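Local structure of alpha-fucosidase (Bifidobacterium bifidum, 2EAB) at residues Q245-D251 and A273-A279; D188-R194 and K314-V319; L108-L112 and T560-Y564; E117-P121 and P570-D574; L354-Y358 and E370-L374. The protein probably releases alpha-1,2-linked L-fucose by hydrolysing its glycosidic bond, this chain being the catalytic portion of a longer polypeptide. One frame throughout, in Å; residues are numbered along the deposited sequence.

Contact 1: residues Q245-D251 and A273-A279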
# COMPACT_ATOMS: atom_id res chain seq x y z
N GLN A 245 -15.18 -11.84 21.16
CA GLN A 245 -16.36 -12.61 21.51
C GLN A 245 -16.90 -13.38 20.33
O GLN A 245 -16.90 -12.87 19.20
CB GLN A 245 -17.45 -11.70 22.09
CG GLN A 245 -17.07 -11.10 23.43
CD GLN A 245 -18.08 -10.13 23.98
OE1 GLN A 245 -19.29 -10.35 23.89
NE2 GLN A 245 -17.59 -9.05 24.58
N ILE A 246 -17.34 -14.61 20.59
CA ILE A 246 -18.01 -15.45 19.61
C ILE A 246 -19.39 -15.80 20.14
O ILE A 246 -19.51 -16.44 21.19
CB ILE A 246 -17.23 -16.75 19.29
CG1 ILE A 246 -15.80 -16.44 18.84
CG2 ILE A 246 -18.00 -17.60 18.26
CD1 ILE A 246 -14.98 -17.65 18.40
N LYS A 247 -20.41 -15.34 19.43
CA LYS A 247 -21.80 -15.64 19.76
C LYS A 247 -22.29 -16.74 18.81
O LYS A 247 -22.25 -16.57 17.59
CB LYS A 247 -22.65 -14.38 19.62
CG LYS A 247 -24.11 -14.54 20.01
CD LYS A 247 -24.87 -13.25 19.77
CE LYS A 247 -26.31 -13.34 20.24
NZ LYS A 247 -26.44 -13.47 21.71
N VAL A 248 -22.74 -17.85 19.39
CA VAL A 248 -23.15 -19.02 18.62
C VAL A 248 -24.68 -19.08 18.54
O VAL A 248 -25.35 -19.20 19.57
CB VAL A 248 -22.59 -20.33 19.23
CG1 VAL A 248 -22.98 -21.53 18.38
CG2 VAL A 248 -21.07 -20.25 19.36
N VAL A 249 -25.22 -18.99 17.33
CA VAL A 249 -26.67 -18.97 17.12
C VAL A 249 -27.12 -20.21 16.34
O VAL A 249 -26.82 -20.36 15.16
CB VAL A 249 -27.14 -17.67 16.41
CG1 VAL A 249 -28.66 -17.61 16.34
CG2 VAL A 249 -26.60 -16.44 17.13
N LEU A 250 -27.85 -21.09 17.02
CA LEU A 250 -28.40 -22.30 16.41
C LEU A 250 -29.62 -21.96 15.57
O LEU A 250 -30.49 -21.20 16.00
CB LEU A 250 -28.81 -23.31 17.48
CG LEU A 250 -27.82 -23.80 18.54
CD1 LEU A 250 -28.55 -24.55 19.64
CD2 LEU A 250 -26.74 -24.68 17.93
N ASP A 251 -29.69 -22.54 14.36
CA ASP A 251 -30.88 -22.42 13.52
C ASP A 251 -32.10 -23.02 14.21
O ASP A 251 -32.04 -24.14 14.71
CB ASP A 251 -30.67 -23.11 12.17
CG ASP A 251 -30.07 -22.20 11.12
OD1 ASP A 251 -29.39 -21.21 11.49
OD2 ASP A 251 -30.29 -22.47 9.93
N ALA A 273 -27.49 -26.50 11.30
CA ALA A 273 -26.90 -25.26 10.81
C ALA A 273 -26.74 -24.25 11.94
O ALA A 273 -27.62 -24.12 12.81
CB ALA A 273 -27.74 -24.67 9.70
N VAL A 274 -25.62 -23.54 11.93
CA VAL A 274 -25.33 -22.52 12.94
C VAL A 274 -24.68 -21.29 12.30
O VAL A 274 -24.00 -21.39 11.28
CB VAL A 274 -24.40 -23.05 14.08
CG1 VAL A 274 -25.02 -24.24 14.81
CG2 VAL A 274 -23.03 -23.42 13.56
N THR A 275 -24.91 -20.13 12.92
CA THR A 275 -24.19 -18.91 12.55
C THR A 275 -23.39 -18.44 13.75
O THR A 275 -23.93 -18.30 14.86
CB THR A 275 -25.14 -17.79 12.08
OG1 THR A 275 -26.00 -18.30 11.06
CG2 THR A 275 -24.35 -16.60 11.52
N LEU A 276 -22.10 -18.21 13.53
CA LEU A 276 -21.23 -17.61 14.53
C LEU A 276 -21.03 -16.14 14.20
O LEU A 276 -20.75 -15.80 13.05
CB LEU A 276 -19.87 -18.31 14.55
CG LEU A 276 -19.68 -19.56 15.43
CD1 LEU A 276 -20.73 -20.64 15.21
CD2 LEU A 276 -18.28 -20.12 15.21
N TYR A 277 -21.21 -15.29 15.20
CA TYR A 277 -20.89 -13.88 15.08
C TYR A 277 -19.68 -13.59 15.94
O TYR A 277 -19.68 -13.85 17.15
CB TYR A 277 -22.08 -13.02 15.50
CG TYR A 277 -23.28 -13.19 14.59
CD1 TYR A 277 -23.36 -12.51 13.37
CD2 TYR A 277 -24.32 -14.04 14.94
CE1 TYR A 277 -24.45 -12.67 12.53
CE2 TYR A 277 -25.42 -14.21 14.10
CZ TYR A 277 -25.48 -13.52 12.90
OH TYR A 277 -26.56 -13.68 12.07
N ILE A 278 -18.64 -13.06 15.30
CA ILE A 278 -17.35 -12.86 15.95
C ILE A 278 -16.98 -11.38 15.87
O ILE A 278 -16.97 -10.79 14.78
CB ILE A 278 -16.24 -13.71 15.27
CG1 ILE A 278 -16.62 -15.20 15.31
CG2 ILE A 278 -14.90 -13.47 15.95
CD1 ILE A 278 -16.42 -15.92 13.98
N ALA A 279 -16.67 -10.79 17.02
CA ALA A 279 -16.22 -9.41 17.06
C ALA A 279 -15.00 -9.29 17.96
O ALA A 279 -14.78 -10.12 18.84
CB ALA A 279 -17.33 -8.49 17.53
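Two neighbouring antiparallel strands of the nine-stranded sheet in the N-terminal beta domain meet here, Gln245 pairing with Ala279 at one end and Leu250 with Val274 at the other. Over these segments the strand axes approach to 4.6 Å, with their N-to-C directions 163° apart. The hydrogen-bonded pairs are Gln245–Ala279, Lys247–Tyr277 and Val249–Thr275; Lys247 N reaches Tyr277 O at 2.8 Å in an almost straight bond of 172°, and Tyr277 N returns a bond to Lys247 O. The pairing carries on to Asp251, whose N bonds to Ala273 O at 3.0 Å.

Ile246, Val248 and Leu250 share one face with Val274, Leu276 and Ile278. Branched aliphatic residues suit it, because this face packs on strands 203-208 and 266-271 of the second sheet. Leu250 CD2 lies alongside Val274 CG1 at 3.6 Å, both side chains pointing the same way. Ile246 puts CG2 anti to its own N (CG1 at chi1 -56°), and this methyl meets Leu276 CG at 3.8 Å while CG1 meets Ile278 CG1.

The other face, bearing Lys247, Val249, Thr275 and Tyr277, is covered in part by helix 297-314. Val249 CG2 comes to the edge of the Tyr277 ring, 3.9 Å from CE2. Lys247 extends away to Asp227 and Gln309. An apolar face packed on a second antiparallel sheet is characteristic of a beta-sandwich, here that of the family 65-type N-terminal domain.

Contact 2: residues D188-R194 and K314-V319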
# COMPACT_ATOMS: atom_id res chain seq x y z
N ASP A 188 -21.74 -4.03 9.34
CA ASP A 188 -22.14 -4.55 10.64
C ASP A 188 -20.96 -4.87 11.56
O ASP A 188 -21.15 -5.37 12.67
CB ASP A 188 -23.09 -5.74 10.47
CG ASP A 188 -24.47 -5.30 10.01
OD1 ASP A 188 -25.11 -4.50 10.72
OD2 ASP A 188 -24.90 -5.73 8.92
N ASN A 189 -19.76 -4.55 11.08
CA ASN A 189 -18.54 -4.62 11.88
C ASN A 189 -18.33 -5.95 12.59
O ASN A 189 -17.99 -6.00 13.77
CB ASN A 189 -18.50 -3.46 12.88
CG ASN A 189 -17.12 -3.23 13.42
OD1 ASN A 189 -16.13 -3.52 12.75
ND2 ASN A 189 -17.03 -2.73 14.64
N VAL A 190 -18.54 -7.04 11.85
CA VAL A 190 -18.62 -8.35 12.46
C VAL A 190 -18.16 -9.43 11.50
O VAL A 190 -18.36 -9.32 10.29
CB VAL A 190 -20.08 -8.63 12.97
CG1 VAL A 190 -21.07 -8.79 11.81
CG2 VAL A 190 -20.12 -9.84 13.90
N MET A 191 -17.52 -10.46 12.05
CA MET A 191 -17.13 -11.63 11.29
C MET A 191 -18.21 -12.69 11.45
O MET A 191 -18.73 -12.90 12.55
CB MET A 191 -15.77 -12.14 11.77
CG MET A 191 -15.27 -13.40 11.08
SD MET A 191 -13.63 -13.90 11.65
CE MET A 191 -12.61 -12.57 11.02
N VAL A 192 -18.54 -13.35 10.35
CA VAL A 192 -19.59 -14.36 10.33
C VAL A 192 -19.00 -15.68 9.85
O VAL A 192 -18.27 -15.71 8.86
CB VAL A 192 -20.77 -13.92 9.41
CG1 VAL A 192 -21.79 -15.03 9.24
CG2 VAL A 192 -21.44 -12.66 9.97
N ALA A 193 -19.31 -16.75 10.57
CA ALA A 193 -19.05 -18.11 10.12
C ALA A 193 -20.37 -18.86 10.07
O ALA A 193 -21.03 -19.05 11.09
CB ALA A 193 -18.06 -18.81 11.03
N ARG A 194 -20.77 -19.25 8.86
CA ARG A 194 -22.00 -20.00 8.63
C ARG A 194 -21.62 -21.45 8.39
O ARG A 194 -20.90 -21.76 7.45
CB ARG A 194 -22.75 -19.42 7.43
CG ARG A 194 -24.02 -20.17 7.03
CD ARG A 194 -25.13 -19.98 8.04
NE ARG A 194 -26.31 -20.75 7.69
CZ ARG A 194 -27.35 -20.95 8.50
NH1 ARG A 194 -27.36 -20.45 9.72
NH2 ARG A 194 -28.38 -21.67 8.08
N LYS A 314 -30.14 -8.70 13.67
CA LYS A 314 -30.40 -8.52 12.24
C LYS A 314 -30.56 -9.86 11.52
O LYS A 314 -31.39 -9.98 10.61
CB LYS A 314 -29.29 -7.70 11.58
CG LYS A 314 -29.38 -6.22 11.89
CD LYS A 314 -28.41 -5.41 11.06
CE LYS A 314 -28.45 -3.95 11.48
NZ LYS A 314 -27.51 -3.10 10.70
N GLY A 315 -29.77 -10.85 11.92
CA GLY A 315 -29.87 -12.19 11.36
C GLY A 315 -28.94 -12.41 10.18
O GLY A 315 -28.53 -11.46 9.50
N TYR A 316 -28.64 -13.68 9.93
CA TYR A 316 -27.67 -14.08 8.91
C TYR A 316 -27.98 -13.54 7.51
O TYR A 316 -27.10 -12.98 6.85
CB TYR A 316 -27.54 -15.60 8.88
CG TYR A 316 -26.78 -16.14 7.70
CD1 TYR A 316 -25.39 -16.01 7.62
CD2 TYR A 316 -27.44 -16.78 6.65
CE1 TYR A 316 -24.68 -16.50 6.53
CE2 TYR A 316 -26.74 -17.28 5.56
CZ TYR A 316 -25.36 -17.13 5.50
OH TYR A 316 -24.68 -17.63 4.43
N THR A 317 -29.22 -13.73 7.05
CA THR A 317 -29.60 -13.32 5.70
C THR A 317 -29.35 -11.83 5.47
O THR A 317 -28.73 -11.44 4.46
CB THR A 317 -31.07 -13.69 5.40
OG1 THR A 317 -31.24 -15.10 5.53
CG2 THR A 317 -31.46 -13.28 3.98
N ALA A 318 -29.80 -11.00 6.40
CA ALA A 318 -29.66 -9.55 6.30
C ALA A 318 -28.20 -9.09 6.41
O ALA A 318 -27.77 -8.20 5.68
CB ALA A 318 -30.52 -8.85 7.33
N VAL A 319 -27.45 -9.69 7.34
CA VAL A 319 -26.04 -9.37 7.52
C VAL A 319 -25.23 -9.74 6.27
O VAL A 319 -24.40 -8.96 5.80
CB VAL A 319 -25.45 -10.02 8.80
CG1 VAL A 319 -23.93 -9.88 8.86
CG2 VAL A 319 -26.08 -9.40 10.04
O HOH W 1 -23.44 -6.72 6.94
O HOH W 2 -27.08 -4.38 8.14
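The outer face of the beta-sandwich meets the junction of helices 297-314 and 316-331 at this contact, with Val192 and Arg194 on strand 190-197 facing Tyr316 and Val319. Before the strand, Asn189 and Val190 form a G1 beta bulge opposite Ser185, and Asp188 stands just ahead of it.

Arg194 crosses the Tyr316 ring at about a right angle. Its CD sits over the centre of one face, 3.8 Å from the centroid, as a CH-pi contact. Beyond it the guanidinium spreads over the same ring as a cation-pi pair, CZ 4.9 Å from the centroid and the two planes only 20° apart. The chain reaches this place by starting anti to the backbone N (chi1 176°) and bending at chi2 (71°). Salt bridging to Asp251 and bonding to Thr275 help fix the guanidinium, while Tyr316 OH bonds to Glu181. Val192 straddles the helix start: CG1 nears the ring edge at Tyr316 CD1, and CG2 meets Val319 CG1 at 3.9 Å.

Across a glycine turn of positive phi from Tyr316, Lys314, extended beyond CG, comes to Asp188 from the opposite direction and forms a salt bridge, NZ donating to the syn lone pair of Asp188 OD1 at 2.8 Å. One water links Asp188 OD2 to the same NZ, and another donates to Asp188 OD2 and Val319 O, each at 2.7 Å.

Contact 3: residues L108-L112 and T560-Y564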
# COMPACT_ATOMS: atom_id res chain seq x y z
N LEU A 108 27.00 18.40 10.20
CA LEU A 108 27.28 17.51 9.08
C LEU A 108 27.08 18.23 7.76
O LEU A 108 27.91 18.12 6.85
CB LEU A 108 26.40 16.26 9.15
CG LEU A 108 26.78 15.27 10.24
CD1 LEU A 108 25.62 14.34 10.54
CD2 LEU A 108 28.03 14.48 9.88
N ASN A 109 25.99 18.98 7.67
CA ASN A 109 25.73 19.77 6.47
C ASN A 109 26.80 20.82 6.22
O ASN A 109 27.16 21.07 5.06
CB ASN A 109 24.34 20.40 6.54
CG ASN A 109 23.24 19.39 6.31
OD1 ASN A 109 23.49 18.23 5.99
ND2 ASN A 109 22.00 19.83 6.48
N LYS A 110 27.32 21.41 7.29
CA LYS A 110 28.41 22.38 7.18
C LYS A 110 29.66 21.73 6.60
O LYS A 110 30.33 22.32 5.74
CB LYS A 110 28.72 23.04 8.53
CG LYS A 110 29.77 24.14 8.47
CD LYS A 110 29.94 24.83 9.81
CE LYS A 110 31.06 25.87 9.76
NZ LYS A 110 32.41 25.25 9.69
N GLN A 111 29.98 20.52 7.06
CA GLN A 111 31.12 19.79 6.51
C GLN A 111 30.97 19.59 5.00
O GLN A 111 31.92 19.80 4.24
CB GLN A 111 31.30 18.44 7.21
CG GLN A 111 31.78 18.58 8.65
CD GLN A 111 32.01 17.25 9.35
OE1 GLN A 111 31.19 16.34 9.26
NE2 GLN A 111 33.11 17.15 10.08
N LEU A 112 29.77 19.19 4.57
CA LEU A 112 29.47 19.03 3.15
C LEU A 112 29.53 20.36 2.39
O LEU A 112 30.13 20.43 1.32
CB LEU A 112 28.11 18.37 2.97
CG LEU A 112 28.01 16.94 3.50
CD1 LEU A 112 26.56 16.53 3.69
CD2 LEU A 112 28.72 15.96 2.58
N THR A 560 19.35 18.51 -0.09
CA THR A 560 18.78 18.22 1.22
C THR A 560 19.86 17.95 2.28
O THR A 560 19.54 17.53 3.39
CB THR A 560 17.85 17.01 1.16
OG1 THR A 560 18.55 15.91 0.57
CG2 THR A 560 16.62 17.31 0.31
N GLY A 561 21.12 18.22 1.96
CA GLY A 561 22.20 17.97 2.91
C GLY A 561 22.49 16.49 3.05
O GLY A 561 22.25 15.70 2.12
N VAL A 562 23.01 16.09 4.21
CA VAL A 562 23.49 14.73 4.38
C VAL A 562 22.41 13.69 4.05
O VAL A 562 21.28 13.77 4.55
CB VAL A 562 24.16 14.52 5.76
CG1 VAL A 562 23.17 14.67 6.89
CG2 VAL A 562 24.86 13.18 5.81
N ALA A 563 22.76 12.76 3.17
CA ALA A 563 21.78 11.79 2.68
C ALA A 563 22.43 10.49 2.24
O ALA A 563 23.57 10.48 1.77
CB ALA A 563 20.98 12.39 1.53
N TYR A 564 21.65 9.42 2.38
CA TYR A 564 22.01 8.09 1.91
C TYR A 564 21.05 7.71 0.79
O TYR A 564 19.86 8.00 0.87
CB TYR A 564 21.87 7.09 3.06
CG TYR A 564 22.29 5.68 2.75
CD1 TYR A 564 23.53 5.40 2.19
CD2 TYR A 564 21.45 4.60 3.05
CE1 TYR A 564 23.93 4.10 1.92
CE2 TYR A 564 21.85 3.29 2.79
CZ TYR A 564 23.09 3.05 2.23
OH TYR A 564 23.47 1.76 1.97
O HOH W 3 19.32 18.79 6.20
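Helix 108-112 passes strand 562-564 almost perpendicularly, at 92° with the axes 9.4 Å apart, and the backbones come nearest where Asn109 CA lies 5.3 Å from Gly561 CA. Asn109 is the polar grip. Its OD1 accepts the backbone N-H of Val562 at 2.8 Å with an angle of 162° at the hydrogen, the donor tilted from the plane of the amide carbonyl. The other branch, ND2, gives a hydrogen to a water that in turn donates to Thr560 O, so asparagine, with an acceptor and a donor on one flat group, serves the chain on both flanks of Gly561.

The strand belongs to a small three-stranded sheet of the catalytic part, whose clan is that of the six-hairpin glycosidases; the helix belongs to an excursion from the N-terminal domain. Glycine suits position 561, since its phi is positive and a beta carbon would fall 2.4 Å from Asn109 OD1.

Beside the amide the contact is apolar. Leu112 sets CG anti to its carbonyl carbon (chi1 -64°) and presents CD1 to Val562, 3.8 Å from CB and 3.6 Å from the backbone N. On the other side of Asn109 along the helix, Leu108 CB touches Val562 CG1 more loosely, at 4.3 Å.

Contact 4: residues E117-P121 and P570-D574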
# COMPACT_ATOMS: atom_id res chain seq x y z
N GLU A 117 33.03 15.46 0.24
CA GLU A 117 32.24 14.62 -0.66
C GLU A 117 31.38 13.66 0.14
O GLU A 117 30.30 13.26 -0.31
CB GLU A 117 33.15 13.82 -1.59
CG GLU A 117 33.88 14.64 -2.65
CD GLU A 117 34.57 13.76 -3.69
OE1 GLU A 117 35.05 12.67 -3.34
OE2 GLU A 117 34.62 14.18 -4.87
N THR A 118 31.88 13.26 1.30
CA THR A 118 31.16 12.38 2.20
C THR A 118 31.41 12.80 3.64
O THR A 118 32.42 13.44 3.94
CB THR A 118 31.57 10.89 2.04
OG1 THR A 118 32.90 10.69 2.53
CG2 THR A 118 31.48 10.42 0.60
N VAL A 119 30.47 12.44 4.51
CA VAL A 119 30.61 12.63 5.95
C VAL A 119 30.15 11.36 6.66
O VAL A 119 29.62 10.45 6.02
CB VAL A 119 29.80 13.86 6.46
CG1 VAL A 119 30.38 15.16 5.91
CG2 VAL A 119 28.32 13.73 6.12
N ASN A 120 30.36 11.29 7.97
CA ASN A 120 29.84 10.19 8.76
C ASN A 120 28.61 10.63 9.54
O ASN A 120 28.73 11.28 10.58
CB ASN A 120 30.90 9.64 9.72
CG ASN A 120 30.39 8.48 10.56
OD1 ASN A 120 29.24 8.04 10.40
ND2 ASN A 120 31.23 7.99 11.46
N PRO A 121 27.41 10.27 9.04
CA PRO A 121 26.18 10.69 9.70
C PRO A 121 25.70 9.69 10.75
O PRO A 121 24.53 9.74 11.13
CB PRO A 121 25.20 10.74 8.53
CG PRO A 121 25.64 9.61 7.65
CD PRO A 121 27.14 9.48 7.83
N PRO A 570 28.10 5.67 -0.55
CA PRO A 570 28.48 6.22 0.76
C PRO A 570 27.28 6.55 1.63
O PRO A 570 26.21 6.91 1.12
CB PRO A 570 29.22 7.52 0.40
CG PRO A 570 29.55 7.41 -1.04
CD PRO A 570 28.47 6.58 -1.65
N LEU A 571 27.48 6.46 2.94
CA LEU A 571 26.43 6.70 3.92
C LEU A 571 25.88 8.13 3.91
O LEU A 571 24.68 8.34 4.13
CB LEU A 571 26.97 6.38 5.32
CG LEU A 571 26.21 5.46 6.27
CD1 LEU A 571 25.61 4.26 5.54
CD2 LEU A 571 27.14 5.00 7.37
N GLY A 572 26.75 9.11 3.68
CA GLY A 572 26.36 10.51 3.78
C GLY A 572 27.02 11.35 2.72
O GLY A 572 28.20 11.68 2.82
N THR A 573 26.26 11.68 1.68
CA THR A 573 26.72 12.57 0.62
C THR A 573 25.96 13.90 0.69
O THR A 573 25.04 14.06 1.50
CB THR A 573 26.55 11.94 -0.78
OG1 THR A 573 25.16 11.76 -1.06
CG2 THR A 573 27.25 10.59 -0.86
N ASP A 574 26.36 14.85 -0.15
CA ASP A 574 25.73 16.16 -0.18
C ASP A 574 24.46 16.08 -1.04
O ASP A 574 24.47 16.40 -2.23
CB ASP A 574 26.71 17.21 -0.70
CG ASP A 574 26.26 18.63 -0.42
OD1 ASP A 574 25.08 18.85 -0.08
OD2 ASP A 574 27.12 19.53 -0.53
O HOH W 4 28.60 14.49 -1.94
O HOH W 5 29.63 8.68 3.90
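Thr118 turns OG1 between its backbone N and carbonyl carbon (chi1 69°), which leaves CG2 anti to that carbon and brings this methyl across Pro570, 3.7 Å from CB. The backbones meet beside it. Gly572 O takes the N-H of Val119 at 2.9 Å, at an angle of 155°, and also receives a CA-H···O contact from Thr118 CA at 3.1 Å.

Water supplies the flanking links. One molecule donates to Val119 O and accepts from Gly572 N; another donates to Glu117 O and accepts from Asp574 N.

Pro121 closes the far end, its CD lying 4.0 Å from Leu571 CB and its CG 4.0 Å from Gly572 CA. Glycine suits position 572 because a beta carbon would come within 3.1 Å of both Pro121 CG and Val119 O. Putting a glycine at Pro121 removes the ring and would probably open a gap beside Leu571 and leave the loop freer to turn.

Around the pair, Val119 and Pro121 also touch Val562, and Pro121 and Leu571 touch Phe499. With a single direct backbone bond and two water bridges, this loop of the N-terminal part docks on the edge strand 572-574 of the catalytic part's small sheet through a hydrated seam rather than as a continuous added strand.

Contact 5: residues L354-Y358 and E370-L374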
# COMPACT_ATOMS: atom_id res chain seq x y z
N LEU A 354 -2.93 -23.92 -11.34
CA LEU A 354 -2.75 -22.84 -12.30
C LEU A 354 -1.39 -22.17 -12.13
O LEU A 354 -0.67 -21.95 -13.11
CB LEU A 354 -3.87 -21.81 -12.17
CG LEU A 354 -3.86 -20.59 -13.09
CD1 LEU A 354 -4.08 -21.00 -14.54
CD2 LEU A 354 -4.92 -19.60 -12.65
N LEU A 355 -1.04 -21.84 -10.89
CA LEU A 355 0.26 -21.25 -10.60
C LEU A 355 1.40 -22.17 -11.03
O LEU A 355 2.36 -21.72 -11.65
CB LEU A 355 0.37 -20.90 -9.11
CG LEU A 355 1.72 -20.36 -8.63
CD1 LEU A 355 2.06 -19.01 -9.28
CD2 LEU A 355 1.73 -20.24 -7.11
N LYS A 356 1.28 -23.46 -10.71
CA LYS A 356 2.30 -24.44 -11.07
C LYS A 356 2.49 -24.53 -12.58
O LYS A 356 3.62 -24.56 -13.06
CB LYS A 356 1.95 -25.81 -10.48
CG LYS A 356 3.11 -26.79 -10.47
CD LYS A 356 2.76 -28.02 -9.64
CE LYS A 356 3.95 -28.97 -9.53
NZ LYS A 356 3.63 -30.14 -8.66
N ALA A 357 1.39 -24.55 -13.33
CA ALA A 357 1.44 -24.60 -14.79
C ALA A 357 2.10 -23.33 -15.36
O ALA A 357 2.90 -23.41 -16.29
CB ALA A 357 0.05 -24.79 -15.37
N TYR A 358 1.76 -22.18 -14.78
CA TYR A 358 2.36 -20.91 -15.18
C TYR A 358 3.88 -20.96 -14.96
O TYR A 358 4.64 -20.56 -15.84
CB TYR A 358 1.73 -19.77 -14.40
CG TYR A 358 1.92 -18.38 -14.97
CD1 TYR A 358 0.91 -17.78 -15.73
CD2 TYR A 358 3.09 -17.66 -14.73
CE1 TYR A 358 1.07 -16.49 -16.24
CE2 TYR A 358 3.26 -16.38 -15.24
CZ TYR A 358 2.25 -15.80 -16.00
OH TYR A 358 2.43 -14.53 -16.49
N GLU A 370 -5.80 -15.95 -17.03
CA GLU A 370 -6.49 -16.19 -15.76
C GLU A 370 -5.62 -15.81 -14.56
O GLU A 370 -6.07 -15.08 -13.68
CB GLU A 370 -7.00 -17.63 -15.63
CG GLU A 370 -7.70 -17.88 -14.29
CD GLU A 370 -8.31 -19.26 -14.15
OE1 GLU A 370 -8.27 -20.05 -15.12
OE2 GLU A 370 -8.82 -19.56 -13.05
N LEU A 371 -4.38 -16.31 -14.53
CA LEU A 371 -3.51 -16.00 -13.39
C LEU A 371 -3.18 -14.51 -13.32
O LEU A 371 -3.22 -13.91 -12.24
CB LEU A 371 -2.23 -16.84 -13.41
CG LEU A 371 -1.40 -16.75 -12.12
CD1 LEU A 371 -2.18 -17.24 -10.90
CD2 LEU A 371 -0.09 -17.51 -12.23
N GLU A 372 -2.89 -13.90 -14.46
CA GLU A 372 -2.55 -12.48 -14.51
C GLU A 372 -3.71 -11.60 -14.04
O GLU A 372 -3.52 -10.69 -13.22
CB GLU A 372 -2.08 -12.09 -15.92
CG GLU A 372 -0.74 -12.73 -16.28
CD GLU A 372 -0.50 -12.90 -17.77
OE1 GLU A 372 -1.25 -12.31 -18.59
OE2 GLU A 372 0.46 -13.62 -18.12
N THR A 373 -4.92 -11.89 -14.52
CA THR A 373 -6.08 -11.11 -14.09
C THR A 373 -6.51 -11.42 -12.66
O THR A 373 -7.00 -10.53 -11.96
CB THR A 373 -7.28 -11.21 -15.07
OG1 THR A 373 -7.69 -12.58 -15.19
CG2 THR A 373 -6.92 -10.64 -16.43
N LEU A 374 -6.32 -12.65 -12.21
CA LEU A 374 -6.61 -12.98 -10.81
C LEU A 374 -5.70 -12.23 -9.85
O LEU A 374 -6.18 -11.68 -8.87
CB LEU A 374 -6.51 -14.48 -10.55
CG LEU A 374 -7.69 -15.38 -10.92
CD1 LEU A 374 -7.35 -16.83 -10.64
CD2 LEU A 374 -8.98 -14.97 -10.20
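Tyr358 and Leu371 cross obliquely, with the leucine methyl CD2 over one face of the ring, 3.9 Å from its centroid, a CH-pi contact. The same methyl lies 3.5 Å from Tyr358 CG and also meets Leu355 CD1 at 3.9 Å, so Leu371 is lodged between two side chains of the facing helix. Tyr358 CG stands anti to the backbone N (chi1 -162°), which carries the ring across to the other helix. There the phenol OH donates to Glu372 OE2 at 2.7 Å. The carboxylate stands at the ring's edge and nearly perpendicular to it, the planes 86° apart, and OE2 uses its anti lone pair.

The two consecutive helices, 351-360 and 365-386, are joined by a short connection, and their segments 354-358 and 370-374 run at 117° to each other; they lie in the catalytic part, whose clan is built on an (alpha/alpha)6 barrel. Glu372 OE2 has a second donor in Tyr742, while OE1 is paired with Arg369 and bonded by Trp809; this buried carboxylate is thus held through both oxygens. A phenylalanine replacing Tyr358 lacks the hydroxyl and would probably leave Glu372 OE2 with one donor fewer in a buried place.

Leu354 and Leu371 slide past each other in opposite directions, Leu354 CD2 reaching Leu371 CB at 3.9 Å. That methyl also rests 3.7 Å from the aliphatic CG of Glu370, whose OE1 bonds to Ser341, and near Leu374 CD1.

Overall arrangement
From the N terminus, the chain first passes 108-112 and 117-121, whose partners lie some 450 residues on. It then returns to the sandwich: contact 1 pairs neighbouring strands after an excursion through the second sheet, and contact 2, opened earlier at 188-194, closes around it when 314-319, at the junction of two helices, packs on the same sheet. Contact 5 comes next in series, joining consecutive helices of the catalytic part. Only then do 560-564 and 570-574 complete contacts 3 and 4, which cross one another and enclose the other three. Contacts 1 and 2 touch, as do 3 and 4, yet these pairs lie 57 to 60 Å apart between centres, on opposite sides of the chain's centre.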